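Local coordinates for 2L protein (Yaba-like disease virus, PDB 3IT8) that probably acts as a secreted decoy related to MHC class I that binds and neutralises host tumour necrosis factor, at residues Lys215-Glu218 against Ser219-Lys223; Cys281-His285 against Asp286-Ala290. One frame throughout, in Å; residues are numbered along the deposited sequence.

How the contacts relate
Both contacts lie in the Ig-like domain, at the C-terminal ends of two neighbouring antiparallel strands, and so at opposite ends of the pair. Contact 1 turns out of strand 213-218 into a 3-10 turn. Contact 2 turns out of strand 279-284 into the loop of a hairpin. Their centres are about 15 Å apart, and the strands join them: Lys-215 O and Val-282 N are probably hydrogen-bonded, and Ile-217 packs on Val-282. Both are partly buried: Ile-217 and Phe-222 in contact 1, and Val-283, Phe-284 and His-285 in contact 2, are buried; Glu-220 is exposed. Contact 1 has a backbone hydrogen bond and two neighbouring carboxylates; contact 2 has apolar packing and a CA-H...O contact instead.

Contact 1: Lys215-Glu218 against Ser219-Lys223; sequences KWIE and SEHFK
Ile-217 and Phe-222 meet where strand 213-218 of the Ig-like domain runs straight into a 3-10 turn, residues 219-222. The two side chains cross at about a right angle. Ile-217 CG2 reaches Phe-222 CE1 at 3.7 Å, and Ile-217 CD1 lies near CZ of the same ring. With chi1 of Ile-217 at -56°, CG1 lies beside the backbone N and CG2 stands anti to it, which also brings CG2 to His-221 CD2 at 3.9 Å. Phe-222 goes on to pack against Tyr-234 and Val-280, so the turn is tied to the strand next door. Over the centre of one face of the His-221 ring lies Glu-220 CG, 3.9 Å above the plane. Glu-218 and Glu-220 run side by side and point the same way, with their carboxylate planes 50° apart. Their like charges would be expected to disfavour this pairing. Ser-276 OG makes a weak hydrogen bond to Glu-218 OE1, and Ser-277 OG another to Glu-220 OE2, which probably eases it. Ser-219 OG is hydrogen-bonded to Ser-277 O, so the same loop is held again. The backbone closes the turn: Phe-222 N donates to Ser-219 O, and His-221 N donates to Glu-218 O at 3.1 Å.

Contact 2: Cys281-His285 against Asp286-Ala290; sequences CVVFH and DTLEA
Phe-284 and Ala-290 meet across the two ends of the beta-hairpin loop that joins strand 279-284 to strand 291-293 in the Ig-like domain. Ala-290 CB lies 3.5 Å from Phe-284 CE2 and 3.6 Å from CD2; the methyl approaches the ring obliquely. On the same residue, Ala-290 CA approaches Val-283 O at 3.4 Å in a CA-H...O contact with an angle of 155° at the hydrogen. Leu-288 folds back from the loop. Its CD2 rests 3.6 Å from Val-283 O and 4.1 Å from Val-283 CG1, and it also nears His-285 CB. The His-285 ring lies with one face over Asp-286 N, because CG is anti to the backbone N of His-285 (chi1 -178°). Its ND1 makes a weak hydrogen bond to Asp-211 O. The Asp-286 carboxylate reaches beyond the hairpin: OD2 accepts a hydrogen bond from Ile-1 N, at the start of the chain. Strand 279-284 lies between strands 213-218 and 291-293 in the sheet, and Cys-281 crosses to strand 198-207 through its disulfide with Cys-202.

Contact 1: Lys215-Glu218 against Ser219-Lys223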
ATOM      1  N   LYS D 215       2.566 -24.709  28.120  1.00 46.27           N
ATOM      2  CA  LYS D 215       2.244 -23.433  28.767  1.00 49.47           C
ATOM      3  C   LYS D 215       1.074 -23.592  29.725  1.00 52.17           C
ATOM      4  O   LYS D 215       0.038 -24.154  29.372  1.00 52.48           O
ATOM      5  CB  LYS D 215       1.884 -22.355  27.734  1.00 57.52           C
ATOM      6  CG  LYS D 215       3.049 -21.840  26.939  1.00 48.53           C
ATOM      7  CD  LYS D 215       2.689 -20.627  26.119  1.00 48.53           C
ATOM      8  CE  LYS D 215       3.950 -20.036  25.503  1.00 48.53           C
ATOM      9  NZ  LYS D 215       3.744 -18.660  24.956  1.00 48.53           N
ATOM     10  N   TRP D 216       1.256 -23.104  30.943  1.00 49.52           N
ATOM     11  CA  TRP D 216       0.198 -23.148  31.947  1.00 49.58           C
ATOM     12  C   TRP D 216      -0.452 -21.772  32.040  1.00 51.53           C
ATOM     13  O   TRP D 216       0.196 -20.788  32.405  1.00 51.72           O
ATOM     14  CB  TRP D 216       0.750 -23.563  33.313  1.00 78.20           C
ATOM     15  CG  TRP D 216       1.176 -24.983  33.343  1.00 58.12           C
ATOM     16  CD1 TRP D 216       2.410 -25.467  33.049  1.00 58.12           C
ATOM     17  CD2 TRP D 216       0.349 -26.122  33.620  1.00 58.12           C
ATOM     18  NE1 TRP D 216       2.411 -26.840  33.127  1.00 58.12           N
ATOM     19  CE2 TRP D 216       1.157 -27.268  33.475  1.00 58.12           C
ATOM     20  CE3 TRP D 216      -0.996 -26.284  33.976  1.00 58.12           C
ATOM     21  CZ2 TRP D 216       0.665 -28.568  33.676  1.00 58.12           C
ATOM     22  CZ3 TRP D 216      -1.485 -27.577  34.173  1.00 58.12           C
ATOM     23  CH2 TRP D 216      -0.655 -28.700  34.023  1.00 58.12           C
ATOM     24  N   ILE D 217      -1.737 -21.716  31.701  1.00 58.29           N
ATOM     25  CA  ILE D 217      -2.481 -20.463  31.716  1.00 59.66           C
ATOM     26  C   ILE D 217      -3.759 -20.559  32.543  1.00 61.48           C
ATOM     27  O   ILE D 217      -4.514 -21.524  32.416  1.00 58.28           O
ATOM     28  CB  ILE D 217      -2.852 -20.061  30.287  1.00 58.26           C
ATOM     29  CG1 ILE D 217      -1.587 -19.984  29.426  1.00 35.94           C
ATOM     30  CG2 ILE D 217      -3.564 -18.746  30.296  1.00 35.94           C
ATOM     31  CD1 ILE D 217      -1.856 -19.752  27.971  1.00 35.94           C
ATOM     32  N   GLU D 218      -4.003 -19.565  33.390  1.00 57.54           N
ATOM     33  CA  GLU D 218      -5.206 -19.571  34.208  1.00 60.19           C
ATOM     34  C   GLU D 218      -6.415 -19.608  33.275  1.00 60.37           C
ATOM     35  O   GLU D 218      -6.483 -18.840  32.314  1.00 59.22           O
ATOM     36  CB  GLU D 218      -5.226 -18.343  35.113  1.00119.30           C
ATOM     37  CG  GLU D 218      -4.303 -18.503  36.308  1.00 97.94           C
ATOM     38  CD  GLU D 218      -4.102 -17.218  37.082  1.00 97.94           C
ATOM     39  OE1 GLU D 218      -5.106 -16.544  37.399  1.00 97.94           O
ATOM     40  OE2 GLU D 218      -2.934 -16.887  37.384  1.00 97.94           O
ATOM     41  N   SER D 219      -7.356 -20.510  33.550  1.00 67.87           N
ATOM     42  CA  SER D 219      -8.545 -20.676  32.708  1.00 68.41           C
ATOM     43  C   SER D 219      -9.404 -19.431  32.475  1.00 67.68           C
ATOM     44  O   SER D 219     -10.131 -19.354  31.479  1.00 68.62           O
ATOM     45  CB  SER D 219      -9.424 -21.793  33.265  1.00 73.21           C
ATOM     46  OG  SER D 219      -9.822 -21.495  34.586  1.00 62.29           O
ATOM     47  N   GLU D 220      -9.337 -18.466  33.389  1.00 58.11           N
ATOM     48  CA  GLU D 220     -10.117 -17.242  33.238  1.00 56.66           C
ATOM     49  C   GLU D 220      -9.814 -16.583  31.890  1.00 61.27           C
ATOM     50  O   GLU D 220     -10.705 -16.068  31.215  1.00 62.34           O
ATOM     51  CB  GLU D 220      -9.795 -16.261  34.364  1.00105.94           C
ATOM     52  CG  GLU D 220      -8.332 -15.882  34.436  1.00105.94           C
ATOM     53  CD  GLU D 220      -8.079 -14.679  35.323  1.00105.94           C
ATOM     54  OE1 GLU D 220      -8.598 -13.590  34.995  1.00105.94           O
ATOM     55  OE2 GLU D 220      -7.360 -14.818  36.342  1.00105.94           O
ATOM     56  N   HIS D 221      -8.547 -16.620  31.500  1.00 61.08           N
ATOM     57  CA  HIS D 221      -8.106 -16.015  30.253  1.00 64.57           C
ATOM     58  C   HIS D 221      -8.680 -16.617  28.980  1.00 60.34           C
ATOM     59  O   HIS D 221      -8.483 -16.072  27.896  1.00 56.18           O
ATOM     60  CB  HIS D 221      -6.590 -16.046  30.185  1.00 97.84           C
ATOM     61  CG  HIS D 221      -5.938 -15.266  31.275  1.00 67.19           C
ATOM     62  ND1 HIS D 221      -6.224 -13.937  31.503  1.00 67.19           N
ATOM     63  CD2 HIS D 221      -5.014 -15.619  32.199  1.00 67.19           C
ATOM     64  CE1 HIS D 221      -5.501 -13.504  32.520  1.00 67.19           C
ATOM     65  NE2 HIS D 221      -4.758 -14.506  32.961  1.00 67.19           N
ATOM     66  N   PHE D 222      -9.377 -17.737  29.090  1.00 52.36           N
ATOM     67  CA  PHE D 222      -9.954 -18.329  27.896  1.00 53.13           C
ATOM     68  C   PHE D 222     -11.418 -17.948  27.731  1.00 49.21           C
ATOM     69  O   PHE D 222     -12.118 -18.492  26.874  1.00 47.45           O
ATOM     70  CB  PHE D 222      -9.787 -19.847  27.915  1.00 76.39           C
ATOM     71  CG  PHE D 222      -8.382 -20.286  27.667  1.00 56.57           C
ATOM     72  CD1 PHE D 222      -7.448 -20.301  28.697  1.00 56.57           C
ATOM     73  CD2 PHE D 222      -7.964 -20.609  26.382  1.00 56.57           C
ATOM     74  CE1 PHE D 222      -6.120 -20.626  28.452  1.00 56.57           C
ATOM     75  CE2 PHE D 222      -6.644 -20.932  26.126  1.00 56.57           C
ATOM     76  CZ  PHE D 222      -5.719 -20.940  27.167  1.00 56.57           C
ATOM     77  N   LYS D 223     -11.864 -16.992  28.547  1.00 71.57           N
ATOM     78  CA  LYS D 223     -13.240 -16.513  28.522  1.00 74.20           C
ATOM     79  C   LYS D 223     -14.265 -17.532  28.011  1.00 79.22           C
ATOM     80  O   LYS D 223     -15.005 -17.250  27.072  1.00 81.48           O
ATOM     81  CB  LYS D 223     -13.337 -15.235  27.681  1.00121.92           C
ATOM     82  CG  LYS D 223     -12.915 -13.957  28.394  1.00 95.76           C
ATOM     83  CD  LYS D 223     -11.420 -13.896  28.658  1.00 95.76           C
ATOM     84  CE  LYS D 223     -11.023 -12.554  29.293  1.00 95.76           C
ATOM     85  NZ  LYS D 223      -9.563 -12.467  29.616  1.00 95.76           N
TER

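Contact 2: Cys281-His285 against Asp286-Ala290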
ATOM      1  N   CYS D 281      -3.650 -26.705  30.852  1.00 64.37           N
ATOM      2  CA  CYS D 281      -2.424 -27.021  30.143  1.00 60.25           C
ATOM      3  C   CYS D 281      -2.542 -26.810  28.635  1.00 57.89           C
ATOM      4  O   CYS D 281      -3.420 -27.386  27.988  1.00 58.63           O
ATOM      5  CB  CYS D 281      -2.018 -28.472  30.433  1.00153.81           C
ATOM      6  SG  CYS D 281      -0.400 -28.948  29.742  1.00100.92           S
ATOM      7  N   VAL D 282      -1.665 -25.972  28.079  1.00 46.95           N
ATOM      8  CA  VAL D 282      -1.647 -25.735  26.635  1.00 42.94           C
ATOM      9  C   VAL D 282      -0.408 -26.429  26.077  1.00 53.34           C
ATOM     10  O   VAL D 282       0.714 -26.095  26.447  1.00 44.40           O
ATOM     11  CB  VAL D 282      -1.567 -24.244  26.280  1.00 55.11           C
ATOM     12  CG1 VAL D 282      -1.779 -24.076  24.789  1.00 36.89           C
ATOM     13  CG2 VAL D 282      -2.620 -23.456  27.053  1.00 36.89           C
ATOM     14  N   VAL D 283      -0.624 -27.393  25.188  1.00 41.14           N
ATOM     15  CA  VAL D 283       0.453 -28.173  24.585  1.00 32.88           C
ATOM     16  C   VAL D 283       0.794 -27.766  23.163  1.00 40.80           C
ATOM     17  O   VAL D 283      -0.068 -27.800  22.285  1.00 41.39           O
ATOM     18  CB  VAL D 283       0.080 -29.658  24.582  1.00 58.27           C
ATOM     19  CG1 VAL D 283       1.054 -30.450  23.742  1.00 37.60           C
ATOM     20  CG2 VAL D 283       0.052 -30.170  26.009  1.00 37.60           C
ATOM     21  N   PHE D 284       2.054 -27.386  22.940  1.00 40.52           N
ATOM     22  CA  PHE D 284       2.509 -26.989  21.611  1.00 36.72           C
ATOM     23  C   PHE D 284       3.338 -28.095  20.988  1.00 44.55           C
ATOM     24  O   PHE D 284       4.382 -28.471  21.508  1.00 43.93           O
ATOM     25  CB  PHE D 284       3.334 -25.717  21.686  1.00 64.92           C
ATOM     26  CG  PHE D 284       2.565 -24.534  22.162  1.00 39.69           C
ATOM     27  CD1 PHE D 284       2.463 -24.256  23.517  1.00 39.69           C
ATOM     28  CD2 PHE D 284       1.938 -23.682  21.250  1.00 39.69           C
ATOM     29  CE1 PHE D 284       1.750 -23.141  23.962  1.00 39.69           C
ATOM     30  CE2 PHE D 284       1.216 -22.559  21.683  1.00 39.69           C
ATOM     31  CZ  PHE D 284       1.124 -22.289  23.042  1.00 39.69           C
ATOM     32  N   HIS D 285       2.860 -28.619  19.867  1.00 39.12           N
ATOM     33  CA  HIS D 285       3.552 -29.685  19.157  1.00 40.19           C
ATOM     34  C   HIS D 285       3.234 -29.610  17.659  1.00 44.50           C
ATOM     35  O   HIS D 285       2.247 -28.994  17.268  1.00 46.72           O
ATOM     36  CB  HIS D 285       3.115 -31.028  19.714  1.00 66.35           C
ATOM     37  CG  HIS D 285       3.799 -32.188  19.076  1.00 42.72           C
ATOM     38  ND1 HIS D 285       5.073 -32.576  19.414  1.00 42.72           N
ATOM     39  CD2 HIS D 285       3.399 -33.023  18.092  1.00 42.72           C
ATOM     40  CE1 HIS D 285       5.431 -33.601  18.665  1.00 42.72           C
ATOM     41  NE2 HIS D 285       4.434 -33.893  17.853  1.00 42.72           N
ATOM     42  N   ASP D 286       4.065 -30.230  16.824  1.00 50.04           N
ATOM     43  CA  ASP D 286       3.845 -30.198  15.378  1.00 51.95           C
ATOM     44  C   ASP D 286       2.454 -30.694  15.004  1.00 53.29           C
ATOM     45  O   ASP D 286       1.766 -30.084  14.187  1.00 56.85           O
ATOM     46  CB  ASP D 286       4.929 -31.004  14.664  1.00 99.53           C
ATOM     47  CG  ASP D 286       6.188 -30.185  14.414  1.00 70.49           C
ATOM     48  OD1 ASP D 286       6.383 -29.170  15.125  1.00 70.49           O
ATOM     49  OD2 ASP D 286       6.979 -30.562  13.512  1.00 70.49           O
ATOM     50  N   THR D 287       2.042 -31.808  15.591  1.00 68.43           N
ATOM     51  CA  THR D 287       0.702 -32.324  15.357  1.00 65.78           C
ATOM     52  C   THR D 287      -0.081 -31.445  16.326  1.00 71.55           C
ATOM     53  O   THR D 287       0.447 -31.103  17.375  1.00 71.89           O
ATOM     54  CB  THR D 287       0.614 -33.811  15.754  1.00 46.08           C
ATOM     55  OG1 THR D 287       0.844 -33.964  17.159  1.00 31.89           O
ATOM     56  CG2 THR D 287       1.683 -34.611  15.000  1.00 31.89           C
ATOM     57  N   LEU D 288      -1.308 -31.066  15.999  1.00 59.06           N
ATOM     58  CA  LEU D 288      -2.083 -30.159  16.870  1.00 61.08           C
ATOM     59  C   LEU D 288      -1.328 -28.869  17.209  1.00 71.03           C
ATOM     60  O   LEU D 288      -0.827 -28.727  18.311  1.00 69.25           O
ATOM     61  CB  LEU D 288      -2.535 -30.852  18.186  1.00 82.33           C
ATOM     62  CG  LEU D 288      -1.820 -31.511  19.405  1.00 62.33           C
ATOM     63  CD1 LEU D 288      -1.177 -32.796  18.972  1.00 62.33           C
ATOM     64  CD2 LEU D 288      -0.819 -30.604  20.083  1.00 62.33           C
ATOM     65  N   GLU D 289      -1.256 -27.932  16.262  1.00 68.22           N
ATOM     66  CA  GLU D 289      -0.545 -26.657  16.457  1.00 68.22           C
ATOM     67  C   GLU D 289      -0.494 -26.169  17.914  1.00 68.22           C
ATOM     68  O   GLU D 289       0.554 -25.760  18.410  1.00 68.22           O
ATOM     69  CB  GLU D 289      -1.151 -25.573  15.561  1.00197.93           C
ATOM     70  CG  GLU D 289      -0.972 -25.837  14.069  1.00121.29           C
ATOM     71  CD  GLU D 289      -1.456 -24.680  13.203  1.00121.29           C
ATOM     72  OE1 GLU D 289      -2.650 -24.317  13.297  1.00121.29           O
ATOM     73  OE2 GLU D 289      -0.641 -24.132  12.425  1.00121.29           O
ATOM     74  N   ALA D 290      -1.626 -26.219  18.602  1.00 68.31           N
ATOM     75  CA  ALA D 290      -1.677 -25.814  20.001  1.00 66.53           C
ATOM     76  C   ALA D 290      -3.040 -26.153  20.588  1.00 62.52           C
ATOM     77  O   ALA D 290      -4.037 -25.506  20.265  1.00 59.93           O
ATOM     78  CB  ALA D 290      -1.409 -24.335  20.135  1.00 35.92           C
TER